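Local coordinates for protein PrgA (Enterococcus faecalis, PDB 6Z9K) that provides surface exclusion against unwanted conjugation as a long cell-wall-anchored protein, of which this piece is the metal-binding CAP domain, at residues A24-K29 with E33-L38; G149-E154 with Y161-S166; K194-V199 with S226-G231. All coordinates share one frame; numbering follows the deposited sequence.

Overall arrangement
Contact 2 is the most buried of the three. It sets the loop after strand 144-148 against helix 160-176, with a tyrosine face under a leucine methyl and a serine hydroxyl shared between two backbone carbonyls. Contact 1 lies further out, its centre about 22 Å from the centre of the chain. It joins short helix 26-29 to helix 32-45 by van der Waals and CH-pi contacts, with no hydrogen bond across. Contact 3 is partly buried and depends on one bond between two hydroxyls, which ties segment 194-199 to segment 226-231. No two contacts touch. Contact 3 includes an outer strand of the three-stranded sheet, while contact 2 packs a loop and helix 160-176 beside it.

Contact 1: A24-K29 with E33-L38; sequences ADYDTK and EEIATL
The carbonyl O of Asp25 takes two backbone N-H groups, those of Thr28 and Lys29, each at 3.0 Å from N to O. These bonds form the first turn of helix 26-29, with Asp25 at the N-cap position. Lys29 folds back, and its NZ makes a salt bridge with Asp25 OD1. The turn sets Tyr26 against helix 32-45. Leu38 lies over one face of the Tyr26 ring in a CH-pi contact. Its CD2 is 3.9 Å from the ring centroid and 14° off the ring normal, displaced toward the rim. Leu38 CD1 lies near Tyr26 CG and Tyr26 CD1. Leu38 CG is anti to its own backbone N (chi1 -179°), which carries both methyls to the ring. Ile35 meets the ring differently. Its CG2 comes to the edge, near the ring plane, 4.1 Å from Tyr26 CE1. Its other branch runs along the backbone of the short helix, where Ile35 CD1 is 3.5 Å from Asp27 O. No hydrogen bond crosses between 24-29 and 33-38. The polar ends look elsewhere: Tyr26 OH bonds to OE2 of Glu39, the residue next after Leu38 in helix 32-45, and Asp27 OD1 to His187 NE2. Leu186 of helix 184-189 also touches Tyr26. The side chain of Tyr26 is about 10 Å from that of His185. The contact is thus a pair of consecutive, short-linked helices, 26-29 and 32-45, packed on one aromatic ring at the periphery of the chain, beside helix 184-189, which carries the magnesium ligand His185.

Contact 2: G149-E154 with Y161-S166; sequences GYYETE and YTLQES
Tyr151 lays one face of its ring against the methyl CD2 of Leu163. This is a CH-pi contact, 4.2 Å from CD2 to the ring centroid and 13° off the normal. The methyl is displaced toward the rim, on the CD2 and CE2 side of the ring. Tyr151 CG stands between its backbone N and carbonyl carbon (chi1 72°), a rotation that turns the ring face to Leu163. Tyr151 CB is 4.1 Å from Thr162 CG2 and 3.7 Å from Ser166 OG. The phenol end leaves the contact and bonds to Lys211 O. Leu201, Val158 and Ile212 also touch the Tyr151 side chain. Tyr151, in the loop that links strands 144-148 and 157-159, fits beside helix 160-176 where that helix itself meets the sheet at Leu201 and Ile212, in the alpha-beta-alpha layering of a CAP domain. Ser166 is the polar link. Its OG is 3.0 Å from Tyr150 O and 2.9 Å from Thr162 O, one turn back in its own helix. Its single proton can serve either carbonyl, and the choice is not settled. Tyr150 sets its CB 4.0 Å from Ser166 CB, and its ring runs on past Ser166 O. Tyr150 OH reaches Asn173 ND2, further along the same helix. The side chain of Tyr150 is about 9 Å from the bound magnesium ion.

Contact 3: K194-V199 with S226-G231; sequences KTALGV and SQYQNG
Thr195 and Tyr228 meet through their hydroxyls. Thr195 OG1 and Tyr228 OH are 2.6 Å apart, a short hydrogen bond in which either could be the donor. OG1 approaches the ring obliquely, and is 3.6 Å from Tyr228 CZ. Thr195 CB also lies close, 3.3 Å from Tyr228 OH. Ala196 CB comes 4.2 Å from Tyr228 OH, so it too touches the phenol oxygen. The two segments thus meet almost wholly at that oxygen. Tyr228 extends away from its own backbone, with CG anti to N (chi1 -176°), and this lets the ring span the gap to the 194-199 segment. Asn230 OD1 lies at the ring edge, in its plane. Leu222 and Ser97 also touch the Tyr228 side chain. In the 194-199 segment, Thr195 and Ala196 both face Tyr217 of strand 211-217, a classic beta bulge. Both point their side chains toward the 226-231 segment. Thr195 also pairs through its backbone with Ser97, whose OG bonds to Thr195 O. Further out, Gln229 holds the loop through its amide: OE1 takes the N-H of Gln101 and NE2 bonds to Asp100 OD2. Gln227 O receives Gln101 NE2. The loop therefore lies against the start of helix 100-112, while strand 196-202 belongs to the three-stranded sheet of the CAP domain. With so little apolar contact between the segments, the pairing relies on the short hydroxyl bond, which either side chain can donate and which is the one polar link between them.

Contact 1: A24-K29 with E33-L38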
loop_
_atom_site.group_PDB
_atom_site.type_symbol
_atom_site.label_atom_id
_atom_site.label_comp_id
_atom_site.label_asym_id
_atom_site.label_seq_id
_atom_site.Cartn_x
_atom_site.Cartn_y
_atom_site.Cartn_z
ATOM N N ALA A 24 2.109 -14.378 -7.922
ATOM C CA ALA A 24 1.873 -13.021 -8.435
ATOM C C ALA A 24 0.949 -13.087 -9.665
ATOM O O ALA A 24 0.378 -12.048 -10.001
ATOM C CB ALA A 24 3.199 -12.379 -8.747
ATOM N N ASP A 25 0.724 -14.275 -10.220
ATOM C CA ASP A 25 -0.075 -14.410 -11.468
ATOM C C ASP A 25 -1.063 -15.556 -11.295
ATOM O O ASP A 25 -1.387 -16.242 -12.293
ATOM C CB ASP A 25 0.854 -14.581 -12.673
ATOM C CG ASP A 25 1.831 -15.721 -12.575
ATOM O OD1 ASP A 25 1.880 -16.330 -11.494
ATOM O OD2 ASP A 25 2.500 -16.037 -13.614
ATOM N N TYR A 26 -1.585 -15.751 -10.090
ATOM C CA TYR A 26 -2.480 -16.902 -9.816
ATOM C C TYR A 26 -3.711 -16.837 -10.747
ATOM O O TYR A 26 -4.336 -17.885 -11.015
ATOM C CB TYR A 26 -2.852 -16.975 -8.337
ATOM C CG TYR A 26 -3.883 -15.985 -7.832
ATOM C CD1 TYR A 26 -5.244 -16.179 -8.054
ATOM C CD2 TYR A 26 -3.492 -14.926 -7.037
ATOM C CE1 TYR A 26 -6.187 -15.290 -7.566
ATOM C CE2 TYR A 26 -4.431 -14.016 -6.557
ATOM C CZ TYR A 26 -5.779 -14.217 -6.805
ATOM O OH TYR A 26 -6.716 -13.352 -6.285
ATOM N N ASP A 27 -4.097 -15.624 -11.160
ATOM C CA ASP A 27 -5.317 -15.443 -11.995
ATOM C C ASP A 27 -5.180 -16.154 -13.351
ATOM O O ASP A 27 -6.244 -16.464 -13.982
ATOM C CB ASP A 27 -5.628 -13.942 -12.149
ATOM C CG ASP A 27 -4.448 -13.193 -12.710
ATOM O OD1 ASP A 27 -3.418 -13.104 -12.016
ATOM O OD2 ASP A 27 -4.596 -12.634 -13.827
ATOM N N THR A 28 -3.969 -16.376 -13.838
ATOM C CA THR A 28 -3.728 -17.110 -15.096
ATOM C C THR A 28 -3.112 -18.480 -14.845
ATOM O O THR A 28 -3.277 -19.345 -15.713
ATOM C CB THR A 28 -2.890 -16.287 -16.065
ATOM O OG1 THR A 28 -1.709 -15.828 -15.422
ATOM C CG2 THR A 28 -3.646 -15.102 -16.622
ATOM N N LYS A 29 -2.451 -18.696 -13.709
ATOM C CA LYS A 29 -1.840 -20.012 -13.462
ATOM C C LYS A 29 -2.890 -21.020 -13.011
ATOM O O LYS A 29 -2.660 -22.210 -13.258
ATOM C CB LYS A 29 -0.699 -19.914 -12.449
ATOM C CG LYS A 29 0.472 -19.083 -12.977
ATOM C CD LYS A 29 1.850 -19.591 -12.555
ATOM C CE LYS A 29 2.092 -19.392 -11.078
ATOM N NZ LYS A 29 3.517 -19.160 -10.754
ATOM N N GLU A 33 -11.939 -22.936 -10.639
ATOM C CA GLU A 33 -12.309 -23.536 -9.339
ATOM C C GLU A 33 -11.194 -23.232 -8.314
ATOM O O GLU A 33 -11.495 -22.814 -7.172
ATOM C CB GLU A 33 -12.559 -25.032 -9.464
ATOM C CG GLU A 33 -13.117 -25.579 -8.170
ATOM C CD GLU A 33 -13.538 -27.031 -8.188
ATOM O OE1 GLU A 33 -14.060 -27.503 -9.240
ATOM O OE2 GLU A 33 -13.385 -27.671 -7.109
ATOM N N GLU A 34 -9.930 -23.349 -8.691
ATOM C CA GLU A 34 -8.803 -23.070 -7.752
ATOM C C GLU A 34 -8.766 -21.576 -7.406
ATOM O O GLU A 34 -8.401 -21.230 -6.270
ATOM C CB GLU A 34 -7.457 -23.376 -8.392
ATOM C CG GLU A 34 -7.220 -24.849 -8.553
ATOM C CD GLU A 34 -5.943 -25.161 -9.325
ATOM O OE1 GLU A 34 -5.824 -24.726 -10.485
ATOM O OE2 GLU A 34 -5.030 -25.833 -8.732
ATOM N N ILE A 35 -9.025 -20.693 -8.366
ATOM C CA ILE A 35 -9.073 -19.224 -8.076
ATOM C C ILE A 35 -10.155 -18.966 -7.024
ATOM O O ILE A 35 -9.880 -18.241 -6.045
ATOM C CB ILE A 35 -9.314 -18.402 -9.348
ATOM C CG1 ILE A 35 -8.094 -18.470 -10.273
ATOM C CG2 ILE A 35 -9.662 -16.941 -8.978
ATOM C CD1 ILE A 35 -8.327 -18.041 -11.649
ATOM N N ALA A 36 -11.353 -19.496 -7.209
ATOM C CA ALA A 36 -12.484 -19.260 -6.297
ATOM C C ALA A 36 -12.062 -19.709 -4.898
ATOM O O ALA A 36 -12.348 -19.008 -3.897
ATOM C CB ALA A 36 -13.733 -19.947 -6.786
ATOM N N THR A 37 -11.465 -20.901 -4.809
ATOM C CA THR A 37 -11.072 -21.523 -3.523
ATOM C C THR A 37 -10.002 -20.665 -2.861
ATOM O O THR A 37 -10.117 -20.377 -1.671
ATOM C CB THR A 37 -10.565 -22.957 -3.756
ATOM O OG1 THR A 37 -11.674 -23.768 -4.165
ATOM C CG2 THR A 37 -9.937 -23.551 -2.528
ATOM N N LEU A 38 -9.008 -20.230 -3.622
ATOM C CA LEU A 38 -7.894 -19.399 -3.111
ATOM C C LEU A 38 -8.449 -18.107 -2.525
ATOM O O LEU A 38 -7.999 -17.701 -1.406
ATOM C CB LEU A 38 -6.874 -19.102 -4.205
ATOM C CG LEU A 38 -5.654 -18.263 -3.809
ATOM C CD1 LEU A 38 -4.472 -18.586 -4.701
ATOM C CD2 LEU A 38 -5.940 -16.767 -3.910
#

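Contact 2: G149-E154 with Y161-S166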
loop_
_atom_site.group_PDB
_atom_site.type_symbol
_atom_site.label_atom_id
_atom_site.label_comp_id
_atom_site.label_asym_id
_atom_site.label_seq_id
_atom_site.Cartn_x
_atom_site.Cartn_y
_atom_site.Cartn_z
ATOM N N GLY A 149 -12.660 4.901 -0.171
ATOM C CA GLY A 149 -13.856 4.569 0.623
ATOM C C GLY A 149 -13.552 3.553 1.717
ATOM O O GLY A 149 -14.498 2.882 2.189
ATOM N N TYR A 150 -12.297 3.497 2.145
ATOM C CA TYR A 150 -11.880 2.572 3.218
ATOM C C TYR A 150 -11.964 3.270 4.571
ATOM O O TYR A 150 -11.904 2.564 5.589
ATOM C CB TYR A 150 -10.457 2.082 2.983
ATOM C CG TYR A 150 -10.373 0.980 1.984
ATOM C CD1 TYR A 150 -10.251 1.230 0.627
ATOM C CD2 TYR A 150 -10.401 -0.357 2.378
ATOM C CE1 TYR A 150 -10.222 0.200 -0.289
ATOM C CE2 TYR A 150 -10.332 -1.386 1.477
ATOM C CZ TYR A 150 -10.234 -1.125 0.133
ATOM O OH TYR A 150 -10.221 -2.240 -0.646
ATOM N N TYR A 151 -12.079 4.596 4.606
ATOM C CA TYR A 151 -12.104 5.389 5.870
ATOM C C TYR A 151 -12.839 6.725 5.644
ATOM O O TYR A 151 -13.270 6.977 4.540
ATOM C CB TYR A 151 -10.688 5.564 6.449
ATOM C CG TYR A 151 -9.807 6.516 5.681
ATOM C CD1 TYR A 151 -9.161 6.132 4.519
ATOM C CD2 TYR A 151 -9.539 7.778 6.148
ATOM C CE1 TYR A 151 -8.362 7.003 3.781
ATOM C CE2 TYR A 151 -8.727 8.653 5.448
ATOM C CZ TYR A 151 -8.121 8.274 4.261
ATOM O OH TYR A 151 -7.330 9.147 3.542
ATOM N N GLU A 152 -13.087 7.479 6.716
ATOM C CA GLU A 152 -13.783 8.801 6.698
ATOM C C GLU A 152 -12.955 9.820 7.480
ATOM O O GLU A 152 -12.347 9.407 8.442
ATOM C CB GLU A 152 -15.174 8.715 7.339
ATOM C CG GLU A 152 -16.163 7.849 6.572
ATOM C CD GLU A 152 -16.017 6.352 6.806
ATOM O OE1 GLU A 152 -15.865 5.599 5.814
ATOM O OE2 GLU A 152 -16.068 5.945 7.961
ATOM N N THR A 153 -12.999 11.100 7.087
ATOM C CA THR A 153 -12.293 12.236 7.736
ATOM C C THR A 153 -13.312 13.056 8.543
ATOM O O THR A 153 -14.294 13.475 7.924
ATOM C CB THR A 153 -11.611 13.130 6.692
ATOM O OG1 THR A 153 -12.491 13.447 5.606
ATOM C CG2 THR A 153 -10.375 12.466 6.113
ATOM N N GLU A 154 -13.144 13.160 9.869
ATOM C CA GLU A 154 -13.937 14.090 10.734
ATOM C C GLU A 154 -13.038 15.291 10.985
ATOM O O GLU A 154 -12.048 15.131 11.717
ATOM C CB GLU A 154 -14.334 13.454 12.059
ATOM C CG GLU A 154 -14.875 14.475 13.064
ATOM C CD GLU A 154 -15.901 13.958 14.059
ATOM O OE1 GLU A 154 -16.271 12.761 13.970
ATOM O OE2 GLU A 154 -16.345 14.755 14.924
ATOM N N TYR A 161 -4.952 3.928 14.303
ATOM C CA TYR A 161 -5.524 2.557 14.270
ATOM C C TYR A 161 -6.312 2.380 12.971
ATOM O O TYR A 161 -6.118 1.405 12.240
ATOM C CB TYR A 161 -6.412 2.308 15.494
ATOM C CG TYR A 161 -7.163 1.008 15.408
ATOM C CD1 TYR A 161 -8.386 0.931 14.758
ATOM C CD2 TYR A 161 -6.618 -0.161 15.904
ATOM C CE1 TYR A 161 -9.059 -0.272 14.611
ATOM C CE2 TYR A 161 -7.285 -1.376 15.779
ATOM C CZ TYR A 161 -8.517 -1.427 15.145
ATOM O OH TYR A 161 -9.179 -2.634 15.003
ATOM N N THR A 162 -7.233 3.296 12.712
ATOM C CA THR A 162 -8.128 3.229 11.535
ATOM C C THR A 162 -7.312 3.231 10.246
ATOM O O THR A 162 -7.644 2.435 9.385
ATOM C CB THR A 162 -9.137 4.370 11.529
ATOM O OG1 THR A 162 -9.915 4.093 12.678
ATOM C CG2 THR A 162 -9.975 4.401 10.270
ATOM N N LEU A 163 -6.330 4.117 10.111
ATOM C CA LEU A 163 -5.489 4.098 8.889
ATOM C C LEU A 163 -4.781 2.747 8.749
ATOM O O LEU A 163 -4.730 2.222 7.627
ATOM C CB LEU A 163 -4.468 5.219 8.925
ATOM C CG LEU A 163 -5.032 6.634 8.856
ATOM C CD1 LEU A 163 -3.930 7.658 9.163
ATOM C CD2 LEU A 163 -5.696 6.859 7.502
ATOM N N GLN A 164 -4.231 2.158 9.817
ATOM C CA GLN A 164 -3.471 0.880 9.678
ATOM C C GLN A 164 -4.458 -0.228 9.320
ATOM O O GLN A 164 -4.123 -1.112 8.517
ATOM C CB GLN A 164 -2.690 0.538 10.951
ATOM C CG GLN A 164 -1.525 1.489 11.173
ATOM C CD GLN A 164 -0.590 1.108 12.299
ATOM O OE1 GLN A 164 -0.840 0.176 13.060
ATOM N NE2 GLN A 164 0.588 1.714 12.263
ATOM N N GLU A 165 -5.644 -0.178 9.902
ATOM C CA GLU A 165 -6.703 -1.185 9.629
ATOM C C GLU A 165 -7.096 -1.077 8.157
ATOM O O GLU A 165 -7.205 -2.123 7.489
ATOM C CB GLU A 165 -7.882 -0.968 10.577
ATOM C CG GLU A 165 -9.043 -1.966 10.460
ATOM C CD GLU A 165 -10.134 -1.601 11.464
ATOM O OE1 GLU A 165 -10.488 -0.373 11.517
ATOM O OE2 GLU A 165 -10.602 -2.496 12.232
ATOM N N SER A 166 -7.333 0.131 7.668
ATOM C CA SER A 166 -7.783 0.366 6.276
ATOM C C SER A 166 -6.709 -0.092 5.291
ATOM O O SER A 166 -7.026 -0.661 4.246
ATOM C CB SER A 166 -8.071 1.844 6.127
ATOM O OG SER A 166 -9.195 2.234 6.936
#

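Contact 3: K194-V199 with S226-G231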
loop_
_atom_site.group_PDB
_atom_site.type_symbol
_atom_site.label_atom_id
_atom_site.label_comp_id
_atom_site.label_asym_id
_atom_site.label_seq_id
_atom_site.Cartn_x
_atom_site.Cartn_y
_atom_site.Cartn_z
ATOM N N LYS A 194 10.444 -3.644 -8.758
ATOM C CA LYS A 194 10.158 -2.439 -7.953
ATOM C C LYS A 194 11.117 -2.334 -6.778
ATOM O O LYS A 194 11.568 -3.352 -6.211
ATOM C CB LYS A 194 8.703 -2.414 -7.528
ATOM C CG LYS A 194 7.761 -2.029 -8.648
ATOM C CD LYS A 194 6.341 -1.897 -8.148
ATOM C CE LYS A 194 5.402 -1.401 -9.213
ATOM N NZ LYS A 194 4.026 -1.255 -8.692
ATOM N N THR A 195 11.493 -1.134 -6.434
ATOM C CA THR A 195 12.492 -0.915 -5.379
ATOM C C THR A 195 12.030 0.112 -4.369
ATOM O O THR A 195 12.760 0.272 -3.387
ATOM C CB THR A 195 13.823 -0.459 -5.995
ATOM O OG1 THR A 195 13.674 0.804 -6.618
ATOM C CG2 THR A 195 14.345 -1.521 -6.933
ATOM N N ALA A 196 10.877 0.794 -4.555
ATOM C CA ALA A 196 10.539 1.913 -3.659
ATOM C C ALA A 196 9.030 2.048 -3.535
ATOM O O ALA A 196 8.300 1.688 -4.482
ATOM C CB ALA A 196 11.138 3.203 -4.178
ATOM N N LEU A 197 8.587 2.483 -2.376
ATOM C CA LEU A 197 7.145 2.705 -2.118
ATOM C C LEU A 197 6.990 3.935 -1.238
ATOM O O LEU A 197 7.767 4.161 -0.323
ATOM C CB LEU A 197 6.556 1.445 -1.472
ATOM C CG LEU A 197 5.034 1.434 -1.363
ATOM C CD1 LEU A 197 4.528 0.011 -1.377
ATOM C CD2 LEU A 197 4.555 2.102 -0.092
ATOM N N GLY A 198 5.912 4.677 -1.494
ATOM C CA GLY A 198 5.454 5.764 -0.623
ATOM C C GLY A 198 3.942 5.661 -0.503
ATOM O O GLY A 198 3.294 5.359 -1.531
ATOM N N VAL A 199 3.383 6.001 0.645
ATOM C CA VAL A 199 1.908 6.012 0.864
ATOM C C VAL A 199 1.462 7.420 1.198
ATOM O O VAL A 199 2.016 8.031 2.098
ATOM C CB VAL A 199 1.488 5.030 1.982
ATOM C CG1 VAL A 199 -0.023 5.036 2.164
ATOM C CG2 VAL A 199 2.014 3.628 1.695
ATOM N N SER A 226 17.946 12.112 -13.194
ATOM C CA SER A 226 17.313 12.280 -11.857
ATOM C C SER A 226 18.023 11.506 -10.758
ATOM O O SER A 226 18.309 10.330 -10.938
ATOM C CB SER A 226 15.869 11.885 -11.893
ATOM O OG SER A 226 15.244 12.743 -12.808
ATOM N N GLN A 227 18.185 12.153 -9.606
ATOM C CA GLN A 227 18.848 11.559 -8.415
ATOM C C GLN A 227 17.865 10.566 -7.748
ATOM O O GLN A 227 16.721 10.927 -7.605
ATOM C CB GLN A 227 19.416 12.730 -7.600
ATOM C CG GLN A 227 20.427 13.565 -8.428
ATOM C CD GLN A 227 21.176 14.635 -7.668
ATOM O OE1 GLN A 227 22.384 14.814 -7.824
ATOM N NE2 GLN A 227 20.469 15.353 -6.809
ATOM N N TYR A 228 18.299 9.320 -7.617
ATOM C CA TYR A 228 17.660 8.200 -6.902
ATOM C C TYR A 228 18.223 8.135 -5.491
ATOM O O TYR A 228 19.437 8.318 -5.221
ATOM C CB TYR A 228 17.860 6.866 -7.616
ATOM C CG TYR A 228 17.166 5.680 -6.993
ATOM C CD1 TYR A 228 15.808 5.456 -7.194
ATOM C CD2 TYR A 228 17.802 4.813 -6.100
ATOM C CE1 TYR A 228 15.139 4.388 -6.622
ATOM C CE2 TYR A 228 17.140 3.734 -5.522
ATOM C CZ TYR A 228 15.779 3.547 -5.726
ATOM O OH TYR A 228 15.107 2.482 -5.184
ATOM N N GLN A 229 17.309 7.891 -4.567
ATOM C CA GLN A 229 17.637 7.781 -3.137
ATOM C C GLN A 229 17.419 6.328 -2.743
ATOM O O GLN A 229 16.306 5.812 -2.971
ATOM C CB GLN A 229 16.779 8.744 -2.348
ATOM C CG GLN A 229 17.285 8.844 -0.945
ATOM C CD GLN A 229 16.438 9.751 -0.118
ATOM O OE1 GLN A 229 15.323 10.104 -0.502
ATOM N NE2 GLN A 229 17.014 10.163 0.997
ATOM N N ASN A 230 18.480 5.655 -2.277
ATOM C CA ASN A 230 18.325 4.234 -1.870
ATOM C C ASN A 230 17.297 4.085 -0.726
ATOM O O ASN A 230 16.573 3.081 -0.752
ATOM C CB ASN A 230 19.643 3.618 -1.406
ATOM C CG ASN A 230 20.616 3.397 -2.535
ATOM O OD1 ASN A 230 20.244 3.511 -3.713
ATOM N ND2 ASN A 230 21.887 3.237 -2.185
ATOM N N GLY A 231 17.271 5.012 0.237
ATOM C CA GLY A 231 16.412 4.918 1.423
ATOM C C GLY A 231 16.686 3.637 2.211
ATOM O O GLY A 231 17.826 3.080 2.180
#